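Local coordinates for protein mosquitocidal toxin (Lysinibacillus sphaericus, PDB 2VSE) that acts as a mosquitocidal holotoxin, joining a probable ADP-ribosyltransferase activity to four ricin-B-like beta-trefoil lectin repeats that probably bind carbohydrate, at residues 660-665 with 684-689; 584-589 with 670-675; 606-611 with 637-642; 21-26 with 643-648. One frame throughout, in Å; residues are numbered along the deposited sequence.

Interaction 1. Residues 660-665 with 684-689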
# COMPACT_ATOMS: atom_id res chain seq x y z
N ASN A 660 -22.49 5.57 -14.03
CA ASN A 660 -23.48 4.74 -13.34
C ASN A 660 -23.82 3.47 -14.14
O ASN A 660 -24.41 2.54 -13.60
CB ASN A 660 -24.74 5.57 -13.03
CG ASN A 660 -25.78 4.81 -12.19
OD1 ASN A 660 -25.44 4.02 -11.30
ND2 ASN A 660 -27.06 5.07 -12.46
N LYS A 661 -23.44 3.45 -15.42
CA LYS A 661 -23.65 2.30 -16.30
C LYS A 661 -22.41 1.41 -16.44
O LYS A 661 -21.30 1.91 -16.63
CB LYS A 661 -24.09 2.73 -17.71
CG LYS A 661 -25.41 3.47 -17.79
CD LYS A 661 -26.61 2.57 -17.51
CE LYS A 661 -27.89 3.39 -17.48
NZ LYS A 661 -29.00 2.63 -16.86
N ILE A 662 -22.62 0.10 -16.36
CA ILE A 662 -21.56 -0.88 -16.58
C ILE A 662 -22.04 -1.94 -17.57
O ILE A 662 -23.24 -2.06 -17.82
CB ILE A 662 -21.22 -1.60 -15.30
CG1 ILE A 662 -22.47 -2.34 -14.79
CG2 ILE A 662 -20.64 -0.63 -14.28
CD1 ILE A 662 -22.35 -2.76 -13.39
N PHE A 663 -21.11 -2.70 -18.13
CA PHE A 663 -21.51 -3.83 -18.97
C PHE A 663 -21.46 -5.17 -18.24
O PHE A 663 -20.45 -5.54 -17.62
CB PHE A 663 -20.82 -3.85 -20.35
CG PHE A 663 -19.33 -4.11 -20.31
CD1 PHE A 663 -18.83 -5.40 -20.28
CD2 PHE A 663 -18.44 -3.05 -20.37
CE1 PHE A 663 -17.46 -5.64 -20.27
CE2 PHE A 663 -17.06 -3.27 -20.37
CZ PHE A 663 -16.57 -4.57 -20.31
N GLY A 664 -22.59 -5.87 -18.30
CA GLY A 664 -22.75 -7.16 -17.65
C GLY A 664 -23.85 -7.93 -18.33
O GLY A 664 -24.19 -7.65 -19.48
N THR A 665 -24.40 -8.91 -17.63
CA THR A 665 -25.48 -9.70 -18.17
C THR A 665 -26.70 -9.51 -17.29
O THR A 665 -26.57 -9.27 -16.08
CB THR A 665 -25.11 -11.18 -18.21
OG1 THR A 665 -24.71 -11.61 -16.90
CG2 THR A 665 -23.95 -11.41 -19.17
N ASN A 684 -22.80 -10.21 -8.82
CA ASN A 684 -21.78 -10.92 -9.58
C ASN A 684 -21.93 -10.85 -11.09
O ASN A 684 -20.94 -10.89 -11.81
CB ASN A 684 -21.70 -12.38 -9.11
CG ASN A 684 -20.86 -12.53 -7.87
OD1 ASN A 684 -20.09 -11.63 -7.51
ND2 ASN A 684 -20.98 -13.67 -7.21
N ASN A 685 -23.16 -10.71 -11.57
CA ASN A 685 -23.42 -10.67 -13.01
C ASN A 685 -22.96 -9.39 -13.71
O ASN A 685 -23.23 -9.19 -14.88
CB ASN A 685 -24.91 -10.90 -13.30
CG ASN A 685 -25.81 -10.01 -12.49
OD1 ASN A 685 -25.70 -8.78 -12.52
ND2 ASN A 685 -26.74 -10.63 -11.76
N GLN A 686 -22.27 -8.54 -12.97
CA GLN A 686 -21.74 -7.29 -13.51
C GLN A 686 -20.22 -7.26 -13.46
O GLN A 686 -19.58 -6.27 -13.81
CB GLN A 686 -22.31 -6.11 -12.73
CG GLN A 686 -23.81 -6.00 -12.79
CD GLN A 686 -24.31 -4.69 -12.25
OE1 GLN A 686 -23.91 -4.27 -11.17
NE2 GLN A 686 -25.17 -4.03 -13.00
N LYS A 687 -19.63 -8.37 -13.03
CA LYS A 687 -18.22 -8.41 -12.71
C LYS A 687 -17.48 -9.39 -13.61
O LYS A 687 -18.02 -10.43 -14.01
CB LYS A 687 -18.03 -8.72 -11.22
CG LYS A 687 -18.58 -7.64 -10.29
CD LYS A 687 -18.97 -8.18 -8.92
CE LYS A 687 -17.79 -8.84 -8.21
NZ LYS A 687 -18.21 -9.51 -6.95
N TRP A 688 -16.24 -9.05 -13.93
CA TRP A 688 -15.44 -9.82 -14.86
C TRP A 688 -14.04 -10.03 -14.32
O TRP A 688 -13.46 -9.13 -13.70
CB TRP A 688 -15.33 -9.10 -16.21
CG TRP A 688 -16.65 -8.73 -16.87
CD1 TRP A 688 -17.44 -7.66 -16.55
CD2 TRP A 688 -17.28 -9.38 -17.96
NE1 TRP A 688 -18.54 -7.63 -17.37
CE2 TRP A 688 -18.47 -8.68 -18.25
CE3 TRP A 688 -16.97 -10.52 -18.73
CZ2 TRP A 688 -19.35 -9.07 -19.26
CZ3 TRP A 688 -17.85 -10.90 -19.74
CH2 TRP A 688 -19.02 -10.18 -19.99
N TYR A 689 -13.51 -11.23 -14.53
CA TYR A 689 -12.10 -11.49 -14.31
C TYR A 689 -11.37 -11.28 -15.64
O TYR A 689 -11.88 -11.68 -16.71
CB TYR A 689 -11.88 -12.92 -13.80
CG TYR A 689 -12.29 -13.16 -12.36
CD1 TYR A 689 -11.64 -12.51 -11.32
CD2 TYR A 689 -13.30 -14.09 -12.04
CE1 TYR A 689 -12.00 -12.73 -10.00
CE2 TYR A 689 -13.65 -14.32 -10.72
CZ TYR A 689 -12.99 -13.63 -9.71
OH TYR A 689 -13.29 -13.82 -8.38
O HOH W 1 -18.87 -4.51 -15.71
O HOH W 2 -22.05 -12.16 -16.11
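G664, near the end of strand 661-664, meets Q686 of a QxW motif (Q686-K687-W688), a signature of the ricin-type beta-trefoil, with the two CA atoms 4.3 Å apart. The directions of 662-665 and 685-688 differ by 116°, so the 3-10 turn 684-686 and the strand after it pass across the first strand instead of pairing along it. One backbone bond joins them: T665 N donates to N685 O at 3.0 Å, nearly straight at the hydrogen. The same carbonyl oxygen receives a CA-H...O approach from G664.

W688 makes the side-chain bond. Its NE1 donates to F663 O at 2.8 Å, and this acceptor lies only 8° out of the indole plane, which would help hold the rotation of the ring. Water 1 donates to both F663 O and Q686 O, giving F663 O a second partner. F663 has CG between its backbone N and carbonyl carbon (chi1 67°), which brings CE1 over one face of the indole, offset toward the rim and 3.8 Å from W688 CE2. The two rings meet obliquely, the centroids of the F663 ring and the five-membered ring of W688 5.0 Å apart. The Q686 amide is held from outside, OE1 by T681 N and NE2 by D679 O. T665 OG1 bonds to G667 O and also lies 2.8 Å from water 2, whose further bond to N685 O is weak.

Interaction 2. Residues 584-589 with 670-675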
# COMPACT_ATOMS: atom_id res chain seq x y z
N ALA A 584 -21.74 -10.80 -26.72
CA ALA A 584 -22.42 -11.75 -25.83
C ALA A 584 -21.43 -12.63 -25.07
O ALA A 584 -20.26 -12.75 -25.46
CB ALA A 584 -23.39 -12.62 -26.63
N THR A 585 -21.91 -13.25 -24.00
CA THR A 585 -21.12 -14.25 -23.28
C THR A 585 -21.20 -15.57 -24.02
O THR A 585 -22.29 -16.10 -24.26
CB THR A 585 -21.57 -14.45 -21.83
OG1 THR A 585 -22.98 -14.74 -21.79
CG2 THR A 585 -21.29 -13.21 -21.01
N LYS A 586 -20.04 -16.09 -24.39
CA LYS A 586 -19.95 -17.33 -25.14
C LYS A 586 -18.82 -18.21 -24.64
O LYS A 586 -17.81 -17.74 -24.10
CB LYS A 586 -19.79 -17.05 -26.64
CG LYS A 586 -21.11 -16.72 -27.32
CD LYS A 586 -20.88 -16.09 -28.68
CE LYS A 586 -21.39 -16.97 -29.81
NZ LYS A 586 -20.58 -18.19 -30.00
N THR A 587 -19.01 -19.51 -24.80
CA THR A 587 -17.99 -20.48 -24.44
C THR A 587 -16.65 -20.08 -25.07
O THR A 587 -16.59 -19.72 -26.24
CB THR A 587 -18.43 -21.89 -24.85
OG1 THR A 587 -19.70 -22.18 -24.26
CG2 THR A 587 -17.45 -22.91 -24.35
N ASN A 588 -15.58 -20.11 -24.28
CA ASN A 588 -14.30 -19.62 -24.77
C ASN A 588 -13.61 -20.59 -25.70
O ASN A 588 -13.58 -21.80 -25.45
CB ASN A 588 -13.36 -19.22 -23.62
CG ASN A 588 -12.02 -18.65 -24.13
OD1 ASN A 588 -11.96 -17.98 -25.16
ND2 ASN A 588 -10.96 -18.92 -23.38
N ASN A 589 -13.07 -20.05 -26.78
CA ASN A 589 -12.32 -20.80 -27.77
C ASN A 589 -10.96 -20.24 -28.07
O ASN A 589 -10.23 -20.80 -28.90
CB ASN A 589 -13.07 -20.82 -29.08
CG ASN A 589 -13.98 -21.97 -29.19
OD1 ASN A 589 -13.57 -23.12 -29.01
ND2 ASN A 589 -15.24 -21.69 -29.48
N ILE A 670 -25.18 -17.35 -19.42
CA ILE A 670 -25.17 -18.65 -20.11
C ILE A 670 -24.73 -18.39 -21.54
O ILE A 670 -24.68 -17.24 -21.98
CB ILE A 670 -26.55 -19.40 -20.08
CG1 ILE A 670 -27.61 -18.61 -20.85
CG2 ILE A 670 -26.99 -19.70 -18.64
CD1 ILE A 670 -28.69 -19.49 -21.50
N ASN A 671 -24.39 -19.45 -22.27
CA ASN A 671 -23.91 -19.29 -23.64
C ASN A 671 -24.86 -18.49 -24.54
O ASN A 671 -26.06 -18.77 -24.59
CB ASN A 671 -23.58 -20.65 -24.26
CG ASN A 671 -22.87 -20.53 -25.59
OD1 ASN A 671 -21.81 -19.92 -25.69
ND2 ASN A 671 -23.44 -21.11 -26.63
N ASP A 672 -24.31 -17.47 -25.18
CA ASP A 672 -24.97 -16.66 -26.22
C ASP A 672 -25.98 -15.59 -25.76
O ASP A 672 -26.78 -15.11 -26.57
CB ASP A 672 -25.57 -17.55 -27.31
CG ASP A 672 -25.23 -17.07 -28.72
OD1 ASP A 672 -24.85 -17.92 -29.56
OD2 ASP A 672 -25.34 -15.85 -28.99
N ILE A 673 -25.96 -15.21 -24.48
CA ILE A 673 -26.82 -14.11 -24.04
C ILE A 673 -26.06 -12.79 -24.12
O ILE A 673 -24.91 -12.70 -23.68
CB ILE A 673 -27.45 -14.29 -22.63
CG1 ILE A 673 -26.37 -14.53 -21.57
CG2 ILE A 673 -28.50 -15.39 -22.63
CD1 ILE A 673 -26.62 -13.77 -20.29
N PRO A 674 -26.70 -11.76 -24.70
CA PRO A 674 -26.07 -10.46 -24.92
C PRO A 674 -25.71 -9.75 -23.62
O PRO A 674 -26.45 -9.85 -22.64
CB PRO A 674 -27.14 -9.67 -25.68
CG PRO A 674 -28.43 -10.33 -25.33
CD PRO A 674 -28.08 -11.78 -25.22
N LEU A 675 -24.57 -9.07 -23.63
CA LEU A 675 -24.20 -8.11 -22.59
C LEU A 675 -25.19 -6.95 -22.62
O LEU A 675 -25.73 -6.61 -23.68
CB LEU A 675 -22.79 -7.57 -22.81
CG LEU A 675 -21.56 -8.43 -23.13
CD1 LEU A 675 -20.28 -7.65 -22.78
CD2 LEU A 675 -21.54 -9.78 -22.43
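A type II beta turn from I670 to I673 leads into strand 673-679 and docks on strand 583-587, two neighbours in an antiparallel four-stranded sheet of the beta-trefoil. A584 and P674 form a non-hydrogen-bonded pair, their CA atoms 4.0 Å apart and their side chains diverging. T585 is the residue most heavily bonded to the turn: its N donates to I673 O at 3.1 Å, and its O accepts from D672 N at 2.6 Å. Its hydroxyl, set between backbone N and carbonyl carbon (chi1 54°), donates through OG1 to I670 O at 3.0 Å, from above the carbonyl plane. The methyl branch leads the other way, T585 CG2 touching L675 CD2 at 3.7 Å.

Past T585 the turn's side chains take over. N671, with CG anti to its backbone N (chi1 -170°), reaches across to strand 583-587, where OD1 accepts from T587 N at 3.0 Å, a side-chain carbonyl standing in for a main-chain one. K586 and D672 run side by side and point the same way, yet their charges stay beyond salt-bridge distance, K586 NZ being 4.3 Å from D672 OD1; the nearer approach is from K586 CE, 3.6 Å from that same D672 OD1.

Interaction 3. Residues 606-611 with 637-642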
# COMPACT_ATOMS: atom_id res chain seq x y z
N ALA A 606 -9.79 6.86 -19.38
CA ALA A 606 -10.63 5.69 -19.56
C ALA A 606 -10.03 4.83 -20.67
O ALA A 606 -9.12 5.26 -21.38
CB ALA A 606 -12.06 6.10 -19.91
N TYR A 607 -10.57 3.62 -20.83
CA TYR A 607 -10.01 2.65 -21.77
C TYR A 607 -10.88 2.43 -22.99
O TYR A 607 -12.12 2.43 -22.92
CB TYR A 607 -9.76 1.30 -21.10
CG TYR A 607 -8.67 1.33 -20.05
CD1 TYR A 607 -7.40 0.82 -20.32
CD2 TYR A 607 -8.91 1.87 -18.79
CE1 TYR A 607 -6.40 0.85 -19.36
CE2 TYR A 607 -7.92 1.91 -17.82
CZ TYR A 607 -6.67 1.40 -18.11
OH TYR A 607 -5.69 1.43 -17.15
N LYS A 608 -10.22 2.21 -24.12
CA LYS A 608 -10.88 1.71 -25.31
C LYS A 608 -10.63 0.22 -25.43
O LYS A 608 -9.50 -0.24 -25.28
CB LYS A 608 -10.39 2.43 -26.57
CG LYS A 608 -11.36 2.33 -27.74
CD LYS A 608 -11.23 3.50 -28.70
CE LYS A 608 -12.40 3.52 -29.65
NZ LYS A 608 -12.24 4.57 -30.69
N ILE A 609 -11.70 -0.51 -25.69
CA ILE A 609 -11.69 -1.97 -25.79
C ILE A 609 -12.04 -2.36 -27.23
O ILE A 609 -13.22 -2.50 -27.59
CB ILE A 609 -12.68 -2.58 -24.79
CG1 ILE A 609 -12.30 -2.13 -23.36
CG2 ILE A 609 -12.71 -4.10 -24.91
CD1 ILE A 609 -13.38 -2.33 -22.32
N ARG A 610 -11.01 -2.50 -28.05
CA ARG A 610 -11.17 -2.79 -29.47
C ARG A 610 -11.03 -4.29 -29.70
O ARG A 610 -10.18 -4.93 -29.09
CB ARG A 610 -10.12 -2.03 -30.30
CG ARG A 610 -10.09 -0.51 -30.05
CD ARG A 610 -9.05 0.19 -30.90
NE ARG A 610 -9.44 0.19 -32.30
CZ ARG A 610 -9.89 1.24 -32.98
NH1 ARG A 610 -10.00 2.44 -32.40
NH2 ARG A 610 -10.22 1.10 -34.25
N ASN A 611 -11.88 -4.84 -30.57
CA ASN A 611 -11.85 -6.26 -30.87
C ASN A 611 -10.58 -6.63 -31.62
O ASN A 611 -10.11 -5.85 -32.44
CB ASN A 611 -13.05 -6.67 -31.71
CG ASN A 611 -13.17 -8.16 -31.84
OD1 ASN A 611 -12.75 -8.73 -32.84
ND2 ASN A 611 -13.73 -8.80 -30.83
N ASP A 637 -17.64 8.86 -26.60
CA ASP A 637 -17.67 8.73 -25.15
C ASP A 637 -18.20 7.39 -24.62
O ASP A 637 -17.64 6.83 -23.68
CB ASP A 637 -18.44 9.90 -24.52
CG ASP A 637 -17.64 11.20 -24.50
OD1 ASP A 637 -16.43 11.15 -24.83
OD2 ASP A 637 -18.22 12.26 -24.16
N ASP A 638 -19.26 6.88 -25.24
CA ASP A 638 -19.89 5.64 -24.78
C ASP A 638 -19.06 4.40 -25.12
O ASP A 638 -19.44 3.28 -24.76
CB ASP A 638 -21.34 5.51 -25.27
CG ASP A 638 -21.47 5.57 -26.80
OD1 ASP A 638 -20.47 5.37 -27.54
OD2 ASP A 638 -22.61 5.83 -27.27
N GLN A 639 -17.93 4.60 -25.78
CA GLN A 639 -17.00 3.52 -26.09
C GLN A 639 -15.77 3.51 -25.16
O GLN A 639 -14.80 2.81 -25.43
CB GLN A 639 -16.57 3.60 -27.56
CG GLN A 639 -17.70 4.02 -28.51
CD GLN A 639 -17.28 4.11 -29.97
OE1 GLN A 639 -16.11 3.72 -30.30
NE2 GLN A 639 -18.25 4.62 -30.87
N TYR A 640 -15.84 4.28 -24.07
CA TYR A 640 -14.73 4.34 -23.12
C TYR A 640 -15.13 3.84 -21.73
O TYR A 640 -16.22 4.12 -21.24
CB TYR A 640 -14.15 5.76 -23.09
CG TYR A 640 -13.26 6.07 -24.28
CD1 TYR A 640 -11.89 5.86 -24.21
CD2 TYR A 640 -13.80 6.55 -25.47
CE1 TYR A 640 -11.06 6.14 -25.29
CE2 TYR A 640 -12.97 6.83 -26.56
CZ TYR A 640 -11.61 6.61 -26.46
OH TYR A 640 -10.77 6.87 -27.51
N TRP A 641 -14.24 3.08 -21.10
CA TRP A 641 -14.59 2.38 -19.87
C TRP A 641 -13.56 2.55 -18.77
O TRP A 641 -12.37 2.64 -19.03
CB TRP A 641 -14.83 0.91 -20.17
CG TRP A 641 -15.80 0.70 -21.29
CD1 TRP A 641 -15.52 0.67 -22.62
CD2 TRP A 641 -17.22 0.52 -21.18
NE1 TRP A 641 -16.67 0.47 -23.35
CE2 TRP A 641 -17.72 0.37 -22.48
CE3 TRP A 641 -18.10 0.47 -20.09
CZ2 TRP A 641 -19.08 0.17 -22.73
CZ3 TRP A 641 -19.44 0.27 -20.34
CH2 TRP A 641 -19.92 0.12 -21.65
N ILE A 642 -14.06 2.62 -17.54
CA ILE A 642 -13.26 2.82 -16.34
C ILE A 642 -13.34 1.53 -15.53
O ILE A 642 -14.40 1.22 -14.98
CB ILE A 642 -13.80 3.97 -15.48
CG1 ILE A 642 -14.03 5.22 -16.32
CG2 ILE A 642 -12.86 4.24 -14.31
CD1 ILE A 642 -15.02 6.22 -15.69
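Y607 and W641 form an antiparallel hydrogen-bonded pair: Y607 N donates to W641 O at 2.7 Å and W641 N returns a bond to Y607 O at 2.9 Å. Strands 606-611 and 640-642 are splayed, with 126° between their directions, and the pairing soon gives way to side-chain contacts.

K608 and Y640 share one face, and Q639 lies beside K608. K608 starts with CG anti to its backbone N (chi1 -160°) and stays extended, running past the tyrosine so that its CD rests 3.6 Å from Y640 OH. The K608 and Q639 chains point the same way, with K608 CE 3.8 Å from Q639 OE1. The polar ends are satisfied beyond the pair: D635 OD2 takes both K608 NZ, in a salt bridge, and Y640 OH, while Q639 NE2 bonds to T633 O. One carboxylate oxygen thus serves two of the residues that touch here.

Q639-Y640-W641 is a QxW motif of the ricin-type trefoil. The indole of W641 sits beside its own backbone N (chi1 -52°), which lets I609 CD1 come against its pyrrole part, 3.7 Å from W641 CD1, the side chains crossing at about a right angle. NE1 of W641 is bonded to L619 O. A606 CB packs on Y640 CB at 3.8 Å and more loosely on I642.

Within the sheet, strand 606-611 lies between strands 596-601 and 640-645, with strand 651-655 beyond the latter; I609 and W641 also pack against strand 618-621.

Interaction 4. Residues 21-26 with 643-648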
# COMPACT_ATOMS: atom_id res chain seq x y z
N MET A 21 -5.29 -3.53 0.43
CA MET A 21 -5.58 -3.63 1.86
C MET A 21 -6.95 -4.22 2.21
O MET A 21 -7.12 -4.76 3.30
CB MET A 21 -5.46 -2.26 2.51
CG MET A 21 -4.03 -1.78 2.77
SD MET A 21 -4.03 -0.00 3.04
CE MET A 21 -4.37 0.07 4.79
N ASP A 22 -7.92 -4.10 1.31
CA ASP A 22 -9.23 -4.66 1.59
C ASP A 22 -9.50 -5.93 0.77
O ASP A 22 -10.66 -6.31 0.55
CB ASP A 22 -10.33 -3.59 1.43
CG ASP A 22 -10.13 -2.74 0.19
OD1 ASP A 22 -10.34 -3.27 -0.92
OD2 ASP A 22 -9.76 -1.55 0.33
N MET A 23 -8.42 -6.59 0.36
CA MET A 23 -8.49 -7.84 -0.39
C MET A 23 -7.75 -8.96 0.34
O MET A 23 -7.13 -9.82 -0.30
CB MET A 23 -7.89 -7.65 -1.78
CG MET A 23 -8.59 -6.59 -2.61
SD MET A 23 -7.62 -6.18 -4.07
CE MET A 23 -7.98 -7.56 -5.16
N SER A 24 -7.83 -8.95 1.67
CA SER A 24 -7.19 -9.97 2.50
C SER A 24 -7.56 -11.41 2.07
O SER A 24 -6.69 -12.20 1.76
CB SER A 24 -7.51 -9.70 3.98
OG SER A 24 -6.85 -10.64 4.81
N SER A 25 -8.85 -11.72 2.04
CA SER A 25 -9.31 -13.06 1.66
C SER A 25 -8.70 -13.54 0.34
O SER A 25 -8.11 -14.62 0.28
CB SER A 25 -10.84 -13.11 1.56
OG SER A 25 -11.45 -12.96 2.82
N LEU A 26 -8.83 -12.72 -0.70
CA LEU A 26 -8.36 -13.09 -2.02
C LEU A 26 -6.85 -13.23 -2.09
O LEU A 26 -6.33 -14.20 -2.65
CB LEU A 26 -8.84 -12.09 -3.07
CG LEU A 26 -8.26 -12.42 -4.46
CD1 LEU A 26 -9.19 -13.32 -5.26
CD2 LEU A 26 -7.92 -11.16 -5.20
N PRO A 643 -12.24 0.77 -15.49
CA PRO A 643 -12.14 -0.47 -14.71
C PRO A 643 -11.97 -0.19 -13.22
O PRO A 643 -11.07 0.53 -12.84
CB PRO A 643 -10.88 -1.15 -15.28
CG PRO A 643 -10.50 -0.33 -16.54
CD PRO A 643 -11.02 1.03 -16.27
N ILE A 644 -12.84 -0.76 -12.40
CA ILE A 644 -12.78 -0.59 -10.97
C ILE A 644 -12.60 -1.95 -10.32
O ILE A 644 -13.50 -2.80 -10.37
CB ILE A 644 -14.03 0.17 -10.43
CG1 ILE A 644 -13.85 1.68 -10.56
CG2 ILE A 644 -14.24 -0.09 -8.96
CD1 ILE A 644 -14.33 2.27 -11.84
N LEU A 645 -11.41 -2.16 -9.76
CA LEU A 645 -11.07 -3.36 -9.01
C LEU A 645 -12.08 -3.68 -7.87
O LEU A 645 -12.40 -2.82 -7.05
CB LEU A 645 -9.66 -3.21 -8.44
CG LEU A 645 -9.05 -4.42 -7.72
CD1 LEU A 645 -8.90 -5.64 -8.66
CD2 LEU A 645 -7.75 -4.04 -7.11
N GLN A 646 -12.56 -4.93 -7.85
CA GLN A 646 -13.45 -5.40 -6.79
C GLN A 646 -12.66 -6.20 -5.75
O GLN A 646 -11.54 -6.62 -6.02
CB GLN A 646 -14.59 -6.23 -7.39
CG GLN A 646 -15.38 -5.51 -8.50
CD GLN A 646 -16.13 -4.27 -8.01
OE1 GLN A 646 -17.09 -4.37 -7.24
NE2 GLN A 646 -15.68 -3.10 -8.45
N THR A 647 -13.23 -6.38 -4.56
CA THR A 647 -12.52 -7.02 -3.44
C THR A 647 -12.17 -8.49 -3.72
O THR A 647 -11.33 -9.09 -3.03
CB THR A 647 -13.34 -6.93 -2.12
OG1 THR A 647 -14.65 -7.46 -2.33
CG2 THR A 647 -13.46 -5.49 -1.66
N ASP A 648 -12.81 -9.07 -4.73
CA ASP A 648 -12.59 -10.47 -5.05
C ASP A 648 -11.64 -10.64 -6.24
O ASP A 648 -11.47 -11.75 -6.76
CB ASP A 648 -13.93 -11.18 -5.29
CG ASP A 648 -14.72 -10.59 -6.47
OD1 ASP A 648 -14.21 -9.71 -7.20
OD2 ASP A 648 -15.87 -11.04 -6.68
O HOH W 3 -11.35 -3.41 -4.20
O HOH W 4 -10.60 -10.51 -0.82
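D22 is the first residue of its segment to touch the other, and does so with its backbone as well as its carboxylate: D22 O lies 3.7 Å from T647 CG2 and OD1 of the same aspartate stands 3.9 Å from that methyl. The two side chains meet at about a right angle. OD1 also receives a weak bond from water 3, which donates more firmly to L645 O at 3.1 Å, so water 3 links the two segments, weakly on the D22 side, where no direct hydrogen bond does.

M23 follows at the N-cap position of helix 24-33, and it carries the largest share of the contact on this segment, about half. Its CG lies beside the backbone N (chi1 -59°), the chain then running out before it bends at SD (chi3 78°). SD touches L645 CD2 at 3.7 Å, CE comes to 3.8 Å from Q646 O, and M23 CG is 3.7 Å from T647 O. L645 stands at the end of strand 640-645 of the third ricin-B-like beta-trefoil; the contact therefore ties the N-terminal part of the chain to this lectin module, 617 residues on. L645 also packs on W19 and Q89, the latter within the Scabin-like ADP-ribosyltransferase range.

S24 turns away, its OG bonded to W11 NE1. L26, the third residue of the helix, points toward the loop, and its CG is anti to the backbone N (chi1 176°), which sends both methyls to the backbone of D648. Water 4 accepts from L26 N at 2.8 Å and donates to T647 O at 2.7 Å.

Three of the contacts meet around a shared aromatic core. F663 of interaction 1 packs edge-to-face with W641 of interaction 3, F663 CD2 lying 3.5 Å from W641 CZ3, and on the other side W688 CH2 reaches L675 CD2 of interaction 2 at 3.5 Å. Two QxW tryptophans thus flank one phenylalanine. Interactions 2 and 3 do not touch, their nearest atoms being about 8 Å apart. Interaction 4 is peripheral to this core: K687 NZ bridges to D648 OD2 at 2.8 Å, and Y607 CD2 packs on P643 CD at 3.4 Å. Interactions 2 and 4 lie farthest apart, their centres about 25 Å from each other.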